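Local coordinates for oxidoreductase, NAD-binding (PDB 7BVJ), which catalyses the NAD(+)-dependent oxidation of the glucosamine 3-position of UDP-N-acetylglucosamine to a ketone, a step in the biosynthesis of lipid A, at residues L14-F17 and H18-Y22; V67-T70 and S71-F74; S232-F235 and L236-T239. One frame throughout, in Å; residues are numbered along the deposited sequence.

In the fold
Contacts 1, 2 and 3 follow one another along the chain, the first two in the NAD-binding Rossmann domain, the third in the C-terminal mixed sheet. Contact 1 lies on helix 13-25, which runs between strands 5-9 and 27-32 of the parallel Rossmann sheet. Contact 2 is the turn leading from strand 63-66 of that sheet into helix 73-82. Their centres are about 16 Å apart, yet they touch, because Val67 packs on Leu14, Gly15 and His18; together they hold phosphate and adenine parts of NAD. In contact 3, strand 229-234 turns into strand 239-245. Its centre is about 24 Å from that of contact 1 and about 30 Å from that of contact 2, well away from the modelled cofactor.

Contact 1: residues L14-F17 and H18-Y22; sequences LGRF and HAQKY. With NAD (nicotinamide-adenine-dinucleotide), chain E.
Leu14 and His18 meet one turn apart on helix 13-25, and the backbone between them carries the regular pattern of the first turns. His18 N donates to Leu14 O at 3.1 Å, and the same i to i+4 bond recurs from Ala19 to Gly15, Gln20 to Arg16 and Lys21 to Phe17. Apolar contact follows: Leu14 CG, anti to its own amide nitrogen (chi1 171°), rests 4.0 Å from His18 CD2. That CD2 corner also brings the imidazole edge to Leu14 O, while the ring nitrogens bond to Ser65 and Glu90.

The polar side chains meet through a shared acceptor, Glu45 OE2. Gln20 NE2 sits over the centre of the Arg16 guanidinium face, 3.2 Å from Arg16 CZ, with the two planes 70° apart. Both groups are donors, so they do not bond to each other; Glu45 OE2 accepts from Gln20 NE2 and forms a salt bridge with Arg16 NE. The other end of the amide, Gln20 OE1, lies 3.7 Å from Phe17 CD2 at the ring edge, the amide standing nearly perpendicular to the ring.

Cofactor binding uses the backbone: Leu14 N gives a 3.0 Å bond to O1N of NAD. With Gly15 closing a GxGxxG pattern, this is the Rossmann arrangement in which a helix N-terminus faces the pyrophosphate, so the helix dipole is likely to ease the phosphate's negative charge.

Contact 2: residues V67-T70 and S71-F74; sequences VTPT and STHF. With NAD (nicotinamide-adenine-dinucleotide), chain E.
The imidazole of His73 has Thr70 CA over the centre of one face, a CH-pi contact only 5° off the ring normal and 3.6 Å from the centroid. At the ring's edge lie two groups of Thr68: the hydroxyl OG1 in the ring plane, 3.8 Å from His73 CD2, and the carbonyl oxygen Thr68 O, which accepts a weak, bent bond from His73 NE2 at 3.0 Å. The remaining nitrogen, ND1, is bonded more strongly to Phe93 O, so the ring ties this turn to the loop beyond strand 86-90. With CG beside the backbone nitrogen (chi1 -77°), the ring folds back over the preceding turn. An alanine here would probably deprive Phe93 O of the ND1 bond and Thr68 O of the weak NE2 bond, and leave a gap over Thr70 CA.

The second flat group is the adenine of NAD. Pro69 CD comes within 3.2 Å of C8A of NAD, and the methyl Thr68 CG2 approaches N3A of NAD at 3.4 Å, so Thr68 and Pro69 line the adenine part of the Rossmann cofactor pocket. Between strand 63-66 and helix 73-82 the chain makes two overlapping type I turns: Thr72 N bonds to Pro69 O, then His73 N to Thr70 O. Both amides approach from above the carbonyl plane, by 63° at Thr70 O.

Thr68 OG1, the other branch at CB, turns to the helix side and donates to Thr72 OG1 at 2.7 Å. Thr72 OG1 also nears Pro69 O, but too closely for the modelled distance to be trusted. Separately, a water bridges Thr70 O, to which it donates at 2.7 Å, and Phe74 N, from which it accepts more loosely.

Contact 3: residues S232-F235 and L236-T239; sequences SVDF and LNNT. With F8U ((2R,3R)-2,3-bis(oxidanyl)butane-1,4-disulfonic acid), chain F.
Thr239 O is held by two hydrogens of the neighbouring strand end: Asp234 N bonds to it at 2.9 Å, and Val233 CA adds a CA-H...O contact at 3.5 Å. In return Thr239 N donates to Asp234 O at 3.0 Å, which makes Asp234 and Thr239 an antiparallel hydrogen-bonded pair. Their side chains share one face of the sheet, where Thr239 OG1 lies against Asp234 CB at 3.2 Å.

Two waters meet the hydroxyl Thr239 OG1 on that face: one also donates to Asp234 OD2, the other to Ser232 O.

The pair closes a beta hairpin between strands 229-234 and 239-245. Residues 235-238 form its loop, and Asn238 and Thr239, both opposite Asp234, make a G1 beta bulge. Asn238 takes the left-handed helical conformation (phi 59°) expected at the first bulge position. Asp234 also braces the loop from within: its CG stands anti to the backbone nitrogen (chi1 -167°), which brings OD1 under Asn237 N. That bond is 3.1 Å from Asn237 N to Asp234 OD1 and almost straight at 175°, though the amide arrives from above the carboxylate plane.

Val233 points to the other face, and its CG1 lies over the centre of the ring of Phe235, in the loop; helix 124-132 covers both residues, with His123 meeting the ring edge-to-face. Farther back along the strand, Ser232 OG donates to O08 of the disulfonic acid F8U in a very short modelled bond of 2.5 Å, in a pocket completed by Arg223 and Tyr230.

Contact 1: residues L14-F17 and H18-Y22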
ATOM      1  N   LEU A  14       8.932  -1.474 -10.416  1.00 26.84           N
ATOM      2  CA  LEU A  14       8.687  -0.516  -9.333  1.00 28.88           C
ATOM      3  C   LEU A  14       9.931  -0.234  -8.481  1.00 27.12           C
ATOM      4  O   LEU A  14      10.067   0.869  -7.905  1.00 28.59           O
ATOM      5  CB  LEU A  14       7.555  -1.043  -8.446  1.00 30.75           C
ATOM      6  CG  LEU A  14       7.205  -0.383  -7.116  1.00 34.31           C
ATOM      7  CD1 LEU A  14       6.679   1.040  -7.335  1.00 29.30           C
ATOM      8  CD2 LEU A  14       6.160  -1.240  -6.411  1.00 36.34           C
ATOM      9  N   GLY A  15      10.819  -1.225  -8.361  1.00 19.94           N
ATOM     10  CA  GLY A  15      12.049  -1.029  -7.614  1.00 22.73           C
ATOM     11  C   GLY A  15      12.912   0.059  -8.212  1.00 24.86           C
ATOM     12  O   GLY A  15      13.563   0.816  -7.483  1.00 23.41           O
ATOM     13  N   ARG A  16      12.919   0.163  -9.544  1.00 20.11           N
ATOM     14  CA  ARG A  16      13.639   1.244 -10.202  1.00 22.22           C
ATOM     15  C   ARG A  16      13.129   2.612  -9.753  1.00 22.56           C
ATOM     16  O   ARG A  16      13.925   3.524  -9.513  1.00 24.39           O
ATOM     17  CB  ARG A  16      13.526   1.083 -11.715  1.00 23.48           C
ATOM     18  CG  ARG A  16      14.014   2.274 -12.501  1.00 26.15           C
ATOM     19  CD  ARG A  16      14.208   1.925 -13.985  1.00 29.19           C
ATOM     20  NE  ARG A  16      14.435   3.109 -14.815  1.00 29.75           N
ATOM     21  CZ  ARG A  16      13.466   3.898 -15.275  1.00 37.34           C
ATOM     22  NH1 ARG A  16      12.195   3.635 -14.981  1.00 41.71           N
ATOM     23  NH2 ARG A  16      13.767   4.952 -16.026  1.00 35.13           N
ATOM     24  N   PHE A  17      11.806   2.779  -9.645  1.00 22.39           N
ATOM     25  CA  PHE A  17      11.246   4.043  -9.160  1.00 25.44           C
ATOM     26  C   PHE A  17      11.687   4.328  -7.729  1.00 19.37           C
ATOM     27  O   PHE A  17      12.025   5.471  -7.392  1.00 23.01           O
ATOM     28  CB  PHE A  17       9.713   4.021  -9.250  1.00 28.52           C
ATOM     29  CG  PHE A  17       9.187   3.962 -10.657  1.00 28.12           C
ATOM     30  CD1 PHE A  17       8.389   2.917 -11.067  1.00 31.28           C
ATOM     31  CD2 PHE A  17       9.514   4.943 -11.574  1.00 34.44           C
ATOM     32  CE1 PHE A  17       7.916   2.852 -12.372  1.00 40.55           C
ATOM     33  CE2 PHE A  17       9.044   4.885 -12.878  1.00 34.48           C
ATOM     34  CZ  PHE A  17       8.249   3.838 -13.279  1.00 34.70           C
ATOM     35  N   HIS A  18      11.670   3.302  -6.870  1.00 16.79           N
ATOM     36  CA  HIS A  18      12.229   3.471  -5.529  1.00 17.63           C
ATOM     37  C   HIS A  18      13.650   4.018  -5.602  1.00 21.09           C
ATOM     38  O   HIS A  18      14.021   4.942  -4.859  1.00 19.07           O
ATOM     39  CB  HIS A  18      12.252   2.153  -4.768  1.00 16.09           C
ATOM     40  CG  HIS A  18      10.960   1.780  -4.121  1.00 23.22           C
ATOM     41  ND1 HIS A  18      10.818   1.682  -2.755  1.00 24.45           N
ATOM     42  CD2 HIS A  18       9.780   1.386  -4.649  1.00 22.08           C
ATOM     43  CE1 HIS A  18       9.603   1.265  -2.469  1.00 17.77           C
ATOM     44  NE2 HIS A  18       8.951   1.084  -3.601  1.00 24.67           N
ATOM     45  N   ALA A  19      14.462   3.429  -6.488  1.00 15.60           N
ATOM     46  CA  ALA A  19      15.863   3.829  -6.609  1.00 21.07           C
ATOM     47  C   ALA A  19      15.998   5.278  -7.075  1.00 26.13           C
ATOM     48  O   ALA A  19      16.854   6.025  -6.573  1.00 25.25           O
ATOM     49  CB  ALA A  19      16.599   2.881  -7.565  1.00 17.64           C
ATOM     50  N   GLN A  20      15.157   5.694  -8.033  1.00 23.73           N
ATOM     51  CA  GLN A  20      15.175   7.089  -8.481  1.00 25.46           C
ATOM     52  C   GLN A  20      14.895   8.036  -7.320  1.00 26.66           C
ATOM     53  O   GLN A  20      15.583   9.058  -7.158  1.00 27.97           O
ATOM     54  CB  GLN A  20      14.154   7.319  -9.601  1.00 27.12           C
ATOM     55  CG  GLN A  20      14.401   6.519 -10.882  1.00 28.43           C
ATOM     56  CD  GLN A  20      13.366   6.775 -11.971  1.00 29.99           C
ATOM     57  OE1 GLN A  20      12.313   7.375 -11.725  1.00 40.68           O
ATOM     58  NE2 GLN A  20      13.665   6.324 -13.185  1.00 28.15           N
ATOM     59  N   LYS A  21      13.895   7.706  -6.493  1.00 25.79           N
ATOM     60  CA  LYS A  21      13.571   8.577  -5.357  1.00 21.51           C
ATOM     61  C   LYS A  21      14.746   8.672  -4.390  1.00 25.40           C
ATOM     62  O   LYS A  21      15.146   9.774  -3.968  1.00 32.11           O
ATOM     63  CB  LYS A  21      12.318   8.074  -4.620  1.00 28.95           C
ATOM     64  CG  LYS A  21      11.076   7.883  -5.473  1.00 24.83           C
ATOM     65  CD  LYS A  21      11.034   8.861  -6.640  1.00 30.86           C
ATOM     66  CE  LYS A  21       9.617   9.194  -7.036  1.00 32.07           C
ATOM     67  NZ  LYS A  21       9.167   8.411  -8.208  1.00 41.43           N
ATOM     68  N   TYR A  22      15.312   7.519  -4.015  1.00 28.47           N
ATOM     69  CA  TYR A  22      16.418   7.545  -3.063  1.00 23.95           C
ATOM     70  C   TYR A  22      17.580   8.358  -3.605  1.00 24.88           C
ATOM     71  O   TYR A  22      18.238   9.088  -2.852  1.00 30.11           O
ATOM     72  CB  TYR A  22      16.884   6.135  -2.727  1.00 25.75           C
ATOM     73  CG  TYR A  22      16.029   5.365  -1.731  1.00 22.74           C
ATOM     74  CD1 TYR A  22      15.986   5.725  -0.389  1.00 21.81           C
ATOM     75  CD2 TYR A  22      15.324   4.239  -2.129  1.00 22.44           C
ATOM     76  CE1 TYR A  22      15.240   5.000   0.523  1.00 22.02           C
ATOM     77  CE2 TYR A  22      14.565   3.517  -1.230  1.00 24.83           C
ATOM     78  CZ  TYR A  22      14.529   3.899   0.094  1.00 20.45           C
ATOM     79  OH  TYR A  22      13.770   3.183   0.989  1.00 20.82           O
TER
HETATM   80  PA  NAD E 401       9.081  -7.191 -11.148  1.00 30.16           P
HETATM   81  O1A NAD E 401       9.319  -8.661 -11.168  1.00 31.67           O
HETATM   82  O2A NAD E 401       9.090  -6.193 -12.277  1.00 24.64           O
HETATM   83  O5B NAD E 401      10.504  -6.697 -10.260  1.00 36.13           O
HETATM   84  C5B NAD E 401      10.969  -7.826  -9.559  1.00 29.11           C
HETATM   85  C4B NAD E 401      12.487  -7.719  -9.385  1.00 27.06           C
HETATM   86  O4B NAD E 401      12.904  -8.505  -8.295  1.00 23.73           O
HETATM   87  C3B NAD E 401      13.106  -8.326 -10.654  1.00 26.72           C
HETATM   88  O3B NAD E 401      14.005  -7.362 -11.066  1.00 29.31           O
HETATM   89  C2B NAD E 401      13.806  -9.595 -10.140  1.00 23.89           C
HETATM   90  O2B NAD E 401      15.034  -9.834 -10.822  1.00 22.26           O
HETATM   91  C1B NAD E 401      14.107  -9.158  -8.707  1.00 27.18           C
HETATM   92  N9A NAD E 401      14.269 -10.258  -7.764  1.00 25.18           N
HETATM   93  C8A NAD E 401      13.584 -11.447  -7.637  1.00 24.28           C
HETATM   94  N7A NAD E 401      14.005 -12.186  -6.613  1.00 22.75           N
HETATM   95  C5A NAD E 401      15.012 -11.446  -6.034  1.00 24.96           C
HETATM   96  C6A NAD E 401      15.853 -11.686  -4.916  1.00 28.59           C
HETATM   97  N6A NAD E 401      15.726 -12.855  -4.196  1.00 29.37           N
HETATM   98  N1A NAD E 401      16.789 -10.759  -4.563  1.00 27.93           N
HETATM   99  C2A NAD E 401      16.860  -9.624  -5.339  1.00 26.75           C
HETATM  100  N3A NAD E 401      16.128  -9.262  -6.414  1.00 28.54           N
HETATM  101  C4A NAD E 401      15.203 -10.223  -6.739  1.00 28.07           C
HETATM  102  O3  NAD E 401       7.751  -6.712 -10.357  1.00 35.17           O
HETATM  103  PN  NAD E 401       7.623  -5.206  -9.824  1.00 43.00           P
HETATM  104  O1N NAD E 401       8.821  -4.355  -9.490  1.00 27.32           O
HETATM  105  O2N NAD E 401       6.331  -4.828 -10.465  1.00 39.67           O
HETATM  106  O5D NAD E 401       6.965  -5.393  -8.165  1.00 41.73           O

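Contact 2: residues V67-T70 and S71-F74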
ATOM      1  N   VAL A  67      11.936  -4.536  -2.885  1.00 25.95           N
ATOM      2  CA  VAL A  67      10.930  -4.515  -3.938  1.00 24.16           C
ATOM      3  C   VAL A  67      11.034  -5.796  -4.766  1.00 23.69           C
ATOM      4  O   VAL A  67      10.948  -5.762  -6.000  1.00 20.96           O
ATOM      5  CB  VAL A  67      11.052  -3.252  -4.808  1.00 23.59           C
ATOM      6  CG1 VAL A  67       9.722  -2.989  -5.509  1.00 20.62           C
ATOM      7  CG2 VAL A  67      11.457  -2.047  -3.960  1.00 22.98           C
ATOM      8  N   THR A  68      11.314  -6.909  -4.100  1.00 20.93           N
ATOM      9  CA  THR A  68      11.388  -8.225  -4.716  1.00 22.28           C
ATOM     10  C   THR A  68      10.011  -8.888  -4.693  1.00 24.37           C
ATOM     11  O   THR A  68       9.061  -8.344  -4.119  1.00 19.22           O
ATOM     12  CB  THR A  68      12.430  -9.051  -3.973  1.00 23.60           C
ATOM     13  OG1 THR A  68      12.066  -9.123  -2.587  1.00 20.46           O
ATOM     14  CG2 THR A  68      13.832  -8.404  -4.127  1.00 22.55           C
ATOM     15  N   PRO A  69       9.841 -10.059  -5.332  1.00 23.44           N
ATOM     16  CA  PRO A  69       8.524 -10.715  -5.288  1.00 20.67           C
ATOM     17  C   PRO A  69       8.136 -11.064  -3.860  1.00 23.01           C
ATOM     18  O   PRO A  69       8.982 -11.379  -3.026  1.00 21.29           O
ATOM     19  CB  PRO A  69       8.713 -11.974  -6.156  1.00 21.96           C
ATOM     20  CG  PRO A  69       9.773 -11.584  -7.126  1.00 21.43           C
ATOM     21  CD  PRO A  69      10.733 -10.739  -6.296  1.00 21.84           C
ATOM     22  N   THR A  70       6.825 -10.997  -3.603  1.00 19.36           N
ATOM     23  CA  THR A  70       6.284 -11.054  -2.246  1.00 25.99           C
ATOM     24  C   THR A  70       6.742 -12.291  -1.483  1.00 23.85           C
ATOM     25  O   THR A  70       7.067 -12.210  -0.291  1.00 20.91           O
ATOM     26  CB  THR A  70       4.760 -11.023  -2.323  1.00 27.73           C
ATOM     27  OG1 THR A  70       4.350  -9.853  -3.051  1.00 24.26           O
ATOM     28  CG2 THR A  70       4.163 -11.031  -0.930  1.00 20.15           C
ATOM     29  N   SER A  71       6.747 -13.451  -2.148  1.00 23.81           N
ATOM     30  CA  SER A  71       7.213 -14.690  -1.531  1.00 23.65           C
ATOM     31  C   SER A  71       8.672 -14.617  -1.081  1.00 26.86           C
ATOM     32  O   SER A  71       9.102 -15.454  -0.278  1.00 28.03           O
ATOM     33  CB  SER A  71       7.030 -15.851  -2.510  1.00 25.90           C
ATOM     34  OG  SER A  71       7.778 -15.626  -3.692  1.00 28.61           O
ATOM     35  N   THR A  72       9.439 -13.641  -1.566  1.00 21.16           N
ATOM     36  CA  THR A  72      10.834 -13.463  -1.158  1.00 27.61           C
ATOM     37  C   THR A  72      11.031 -12.407  -0.074  1.00 22.47           C
ATOM     38  O   THR A  72      12.163 -12.261   0.426  1.00 21.01           O
ATOM     39  CB  THR A  72      11.689 -13.073  -2.362  1.00 26.78           C
ATOM     40  OG1 THR A  72      11.383 -11.721  -2.732  1.00 20.40           O
ATOM     41  CG2 THR A  72      11.411 -14.011  -3.540  1.00 22.78           C
ATOM     42  N   HIS A  73       9.966 -11.664   0.280  1.00 18.92           N
ATOM     43  CA  HIS A  73      10.096 -10.550   1.222  1.00 18.48           C
ATOM     44  C   HIS A  73      10.690 -11.008   2.535  1.00 21.33           C
ATOM     45  O   HIS A  73      11.568 -10.343   3.092  1.00 22.48           O
ATOM     46  CB  HIS A  73       8.740  -9.901   1.499  1.00 22.06           C
ATOM     47  CG  HIS A  73       8.252  -9.007   0.408  1.00 21.70           C
ATOM     48  ND1 HIS A  73       7.029  -8.368   0.466  1.00 18.84           N
ATOM     49  CD2 HIS A  73       8.811  -8.649  -0.770  1.00 22.91           C
ATOM     50  CE1 HIS A  73       6.857  -7.660  -0.637  1.00 20.83           C
ATOM     51  NE2 HIS A  73       7.919  -7.819  -1.406  1.00 24.01           N
ATOM     52  N   PHE A  74      10.193 -12.128   3.069  1.00 18.80           N
ATOM     53  CA  PHE A  74      10.668 -12.597   4.366  1.00 21.40           C
ATOM     54  C   PHE A  74      12.169 -12.886   4.345  1.00 22.11           C
ATOM     55  O   PHE A  74      12.918 -12.381   5.184  1.00 24.58           O
ATOM     56  CB  PHE A  74       9.900 -13.844   4.810  1.00 19.86           C
ATOM     57  CG  PHE A  74      10.412 -14.411   6.097  1.00 26.41           C
ATOM     58  CD1 PHE A  74      10.134 -13.776   7.310  1.00 25.85           C
ATOM     59  CD2 PHE A  74      11.219 -15.543   6.100  1.00 23.13           C
ATOM     60  CE1 PHE A  74      10.629 -14.274   8.510  1.00 22.00           C
ATOM     61  CE2 PHE A  74      11.712 -16.041   7.285  1.00 29.03           C
ATOM     62  CZ  PHE A  74      11.419 -15.399   8.499  1.00 31.39           C
TER
HETATM   63  PA  NAD E 401       9.081  -7.191 -11.148  1.00 30.16           P
HETATM   64  O1A NAD E 401       9.319  -8.661 -11.168  1.00 31.67           O
HETATM   65  O2A NAD E 401       9.090  -6.193 -12.277  1.00 24.64           O
HETATM   66  O5B NAD E 401      10.504  -6.697 -10.260  1.00 36.13           O
HETATM   67  C5B NAD E 401      10.969  -7.826  -9.559  1.00 29.11           C
HETATM   68  C4B NAD E 401      12.487  -7.719  -9.385  1.00 27.06           C
HETATM   69  O4B NAD E 401      12.904  -8.505  -8.295  1.00 23.73           O
HETATM   70  C3B NAD E 401      13.106  -8.326 -10.654  1.00 26.72           C
HETATM   71  O3B NAD E 401      14.005  -7.362 -11.066  1.00 29.31           O
HETATM   72  C2B NAD E 401      13.806  -9.595 -10.140  1.00 23.89           C
HETATM   73  O2B NAD E 401      15.034  -9.834 -10.822  1.00 22.26           O
HETATM   74  C1B NAD E 401      14.107  -9.158  -8.707  1.00 27.18           C
HETATM   75  N9A NAD E 401      14.269 -10.258  -7.764  1.00 25.18           N
HETATM   76  C8A NAD E 401      13.584 -11.447  -7.637  1.00 24.28           C
HETATM   77  N7A NAD E 401      14.005 -12.186  -6.613  1.00 22.75           N
HETATM   78  C5A NAD E 401      15.012 -11.446  -6.034  1.00 24.96           C
HETATM   79  C6A NAD E 401      15.853 -11.686  -4.916  1.00 28.59           C
HETATM   80  N6A NAD E 401      15.726 -12.855  -4.196  1.00 29.37           N
HETATM   81  N1A NAD E 401      16.789 -10.759  -4.563  1.00 27.93           N
HETATM   82  C2A NAD E 401      16.860  -9.624  -5.339  1.00 26.75           C
HETATM   83  N3A NAD E 401      16.128  -9.262  -6.414  1.00 28.54           N
HETATM   84  C4A NAD E 401      15.203 -10.223  -6.739  1.00 28.07           C
HETATM   85  O3  NAD E 401       7.751  -6.712 -10.357  1.00 35.17           O
HETATM   86  PN  NAD E 401       7.623  -5.206  -9.824  1.00 43.00           P
HETATM   87  O1N NAD E 401       8.821  -4.355  -9.490  1.00 27.32           O
HETATM   88  O2N NAD E 401       6.331  -4.828 -10.465  1.00 39.67           O
HETATM   89  O5D NAD E 401       6.965  -5.393  -8.165  1.00 41.73           O
HETATM   90  O   HOH W   1       7.525 -13.563   1.973  1.00 21.05           O

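Contact 3: residues S232-F235 and L236-T239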
ATOM      1  N   SER A 232     -16.549  11.616  -1.532  1.00 17.46           N
ATOM      2  CA  SER A 232     -16.319  10.859  -2.753  1.00 23.64           C
ATOM      3  C   SER A 232     -14.906  11.172  -3.237  1.00 27.68           C
ATOM      4  O   SER A 232     -14.560  12.344  -3.430  1.00 25.78           O
ATOM      5  CB  SER A 232     -17.372  11.200  -3.812  1.00 32.76           C
ATOM      6  OG  SER A 232     -17.274  10.348  -4.942  1.00 26.72           O
ATOM      7  N   VAL A 233     -14.092  10.131  -3.408  1.00 22.87           N
ATOM      8  CA  VAL A 233     -12.693  10.252  -3.780  1.00 25.07           C
ATOM      9  C   VAL A 233     -12.497   9.529  -5.106  1.00 27.91           C
ATOM     10  O   VAL A 233     -12.796   8.330  -5.217  1.00 23.03           O
ATOM     11  CB  VAL A 233     -11.767   9.660  -2.708  1.00 25.58           C
ATOM     12  CG1 VAL A 233     -10.300   9.781  -3.143  1.00 26.49           C
ATOM     13  CG2 VAL A 233     -11.976  10.336  -1.379  1.00 31.04           C
ATOM     14  N   ASP A 234     -11.993  10.258  -6.103  1.00 26.32           N
ATOM     15  CA  ASP A 234     -11.458   9.683  -7.334  1.00 22.98           C
ATOM     16  C   ASP A 234      -9.941   9.702  -7.190  1.00 30.59           C
ATOM     17  O   ASP A 234      -9.298  10.743  -7.386  1.00 28.50           O
ATOM     18  CB  ASP A 234     -11.900  10.474  -8.554  1.00 24.30           C
ATOM     19  CG  ASP A 234     -11.626   9.745  -9.863  1.00 32.93           C
ATOM     20  OD1 ASP A 234     -10.657   8.928  -9.976  1.00 28.34           O
ATOM     21  OD2 ASP A 234     -12.401  10.018 -10.799  1.00 33.16           O
ATOM     22  N   PHE A 235      -9.389   8.549  -6.805  1.00 28.70           N
ATOM     23  CA  PHE A 235      -7.951   8.405  -6.634  1.00 26.55           C
ATOM     24  C   PHE A 235      -7.209   8.668  -7.939  1.00 32.48           C
ATOM     25  O   PHE A 235      -6.165   9.335  -7.949  1.00 27.42           O
ATOM     26  CB  PHE A 235      -7.633   6.997  -6.124  1.00 27.82           C
ATOM     27  CG  PHE A 235      -7.954   6.788  -4.667  1.00 28.26           C
ATOM     28  CD1 PHE A 235      -8.964   5.919  -4.281  1.00 31.92           C
ATOM     29  CD2 PHE A 235      -7.234   7.450  -3.687  1.00 30.86           C
ATOM     30  CE1 PHE A 235      -9.267   5.720  -2.930  1.00 30.64           C
ATOM     31  CE2 PHE A 235      -7.521   7.265  -2.332  1.00 30.98           C
ATOM     32  CZ  PHE A 235      -8.539   6.395  -1.954  1.00 31.56           C
ATOM     33  N   LEU A 236      -7.734   8.149  -9.051  1.00 28.73           N
ATOM     34  CA  LEU A 236      -7.051   8.276 -10.334  1.00 32.20           C
ATOM     35  C   LEU A 236      -6.960   9.733 -10.760  1.00 33.38           C
ATOM     36  O   LEU A 236      -5.873  10.241 -11.064  1.00 28.64           O
ATOM     37  CB  LEU A 236      -7.784   7.452 -11.396  1.00 32.65           C
ATOM     38  CG  LEU A 236      -6.926   6.517 -12.237  1.00 38.45           C
ATOM     39  CD1 LEU A 236      -5.963   5.743 -11.348  1.00 39.06           C
ATOM     40  CD2 LEU A 236      -7.821   5.572 -13.016  1.00 38.13           C
ATOM     41  N   ASN A 237      -8.095  10.426 -10.766  1.00 31.99           N
ATOM     42  CA  ASN A 237      -8.144  11.811 -11.201  1.00 32.87           C
ATOM     43  C   ASN A 237      -7.802  12.793 -10.093  1.00 31.19           C
ATOM     44  O   ASN A 237      -7.780  13.998 -10.350  1.00 35.78           O
ATOM     45  CB  ASN A 237      -9.519  12.100 -11.795  1.00 32.47           C
ATOM     46  CG  ASN A 237      -9.812  11.215 -12.999  1.00 35.28           C
ATOM     47  OD1 ASN A 237      -8.892  10.687 -13.624  1.00 38.02           O
ATOM     48  ND2 ASN A 237     -11.086  11.038 -13.321  1.00 38.49           N
ATOM     49  N   ASN A 238      -7.507  12.297  -8.889  1.00 27.67           N
ATOM     50  CA  ASN A 238      -7.073  13.097  -7.742  1.00 28.64           C
ATOM     51  C   ASN A 238      -8.104  14.165  -7.360  1.00 35.86           C
ATOM     52  O   ASN A 238      -7.765  15.334  -7.138  1.00 25.37           O
ATOM     53  CB  ASN A 238      -5.695  13.723  -8.003  1.00 30.52           C
ATOM     54  CG  ASN A 238      -4.963  14.113  -6.716  1.00 34.64           C
ATOM     55  OD1 ASN A 238      -4.767  13.290  -5.820  1.00 37.06           O
ATOM     56  ND2 ASN A 238      -4.552  15.374  -6.628  1.00 38.13           N
ATOM     57  N   THR A 239      -9.374  13.751  -7.250  1.00 28.69           N
ATOM     58  CA  THR A 239     -10.436  14.670  -6.848  1.00 26.35           C
ATOM     59  C   THR A 239     -11.146  14.191  -5.591  1.00 26.87           C
ATOM     60  O   THR A 239     -11.291  12.989  -5.358  1.00 20.31           O
ATOM     61  CB  THR A 239     -11.486  14.868  -7.955  1.00 32.21           C
ATOM     62  OG1 THR A 239     -12.150  13.629  -8.223  1.00 33.00           O
ATOM     63  CG2 THR A 239     -10.836  15.393  -9.237  1.00 33.42           C
TER
HETATM   64  C01 F8U F 402     -22.355   6.074  -6.996  0.78 37.37           C
HETATM   65  C02 F8U F 402     -22.287   6.930  -8.268  0.78 36.43           C
HETATM   66  C03 F8U F 402     -21.412   8.183  -8.276  0.78 36.81           C
HETATM   67  C04 F8U F 402     -21.067   8.809  -6.938  0.78 37.17           C
HETATM   68  O06 F8U F 402     -20.132  11.069  -8.370  0.78 43.53           O
HETATM   69  O07 F8U F 402     -20.483  11.368  -6.128  0.78 36.97           O
HETATM   70  O08 F8U F 402     -18.653   9.975  -7.001  0.78 38.82           O
HETATM   71  O09 F8U F 402     -22.092   9.145  -8.995  0.78 37.04           O
HETATM   72  O10 F8U F 402     -21.750   6.155  -9.285  0.78 42.75           O
HETATM   73  O12 F8U F 402     -24.826   6.132  -5.650  0.78 35.67           O
HETATM   74  O13 F8U F 402     -23.029   6.526  -4.316  0.78 31.44           O
HETATM   75  O14 F8U F 402     -23.540   8.238  -6.006  0.78 49.18           O
HETATM   76  S05 F8U F 402     -20.054  10.324  -7.089  0.78 45.45           S
HETATM   77  S11 F8U F 402     -23.479   6.764  -5.730  0.78 53.49           S
HETATM   78  O   HOH W   2     -14.434  13.168  -6.201  1.00 25.36           O
HETATM   79  O   HOH W   3     -13.626  13.061 -10.832  1.00 38.66           O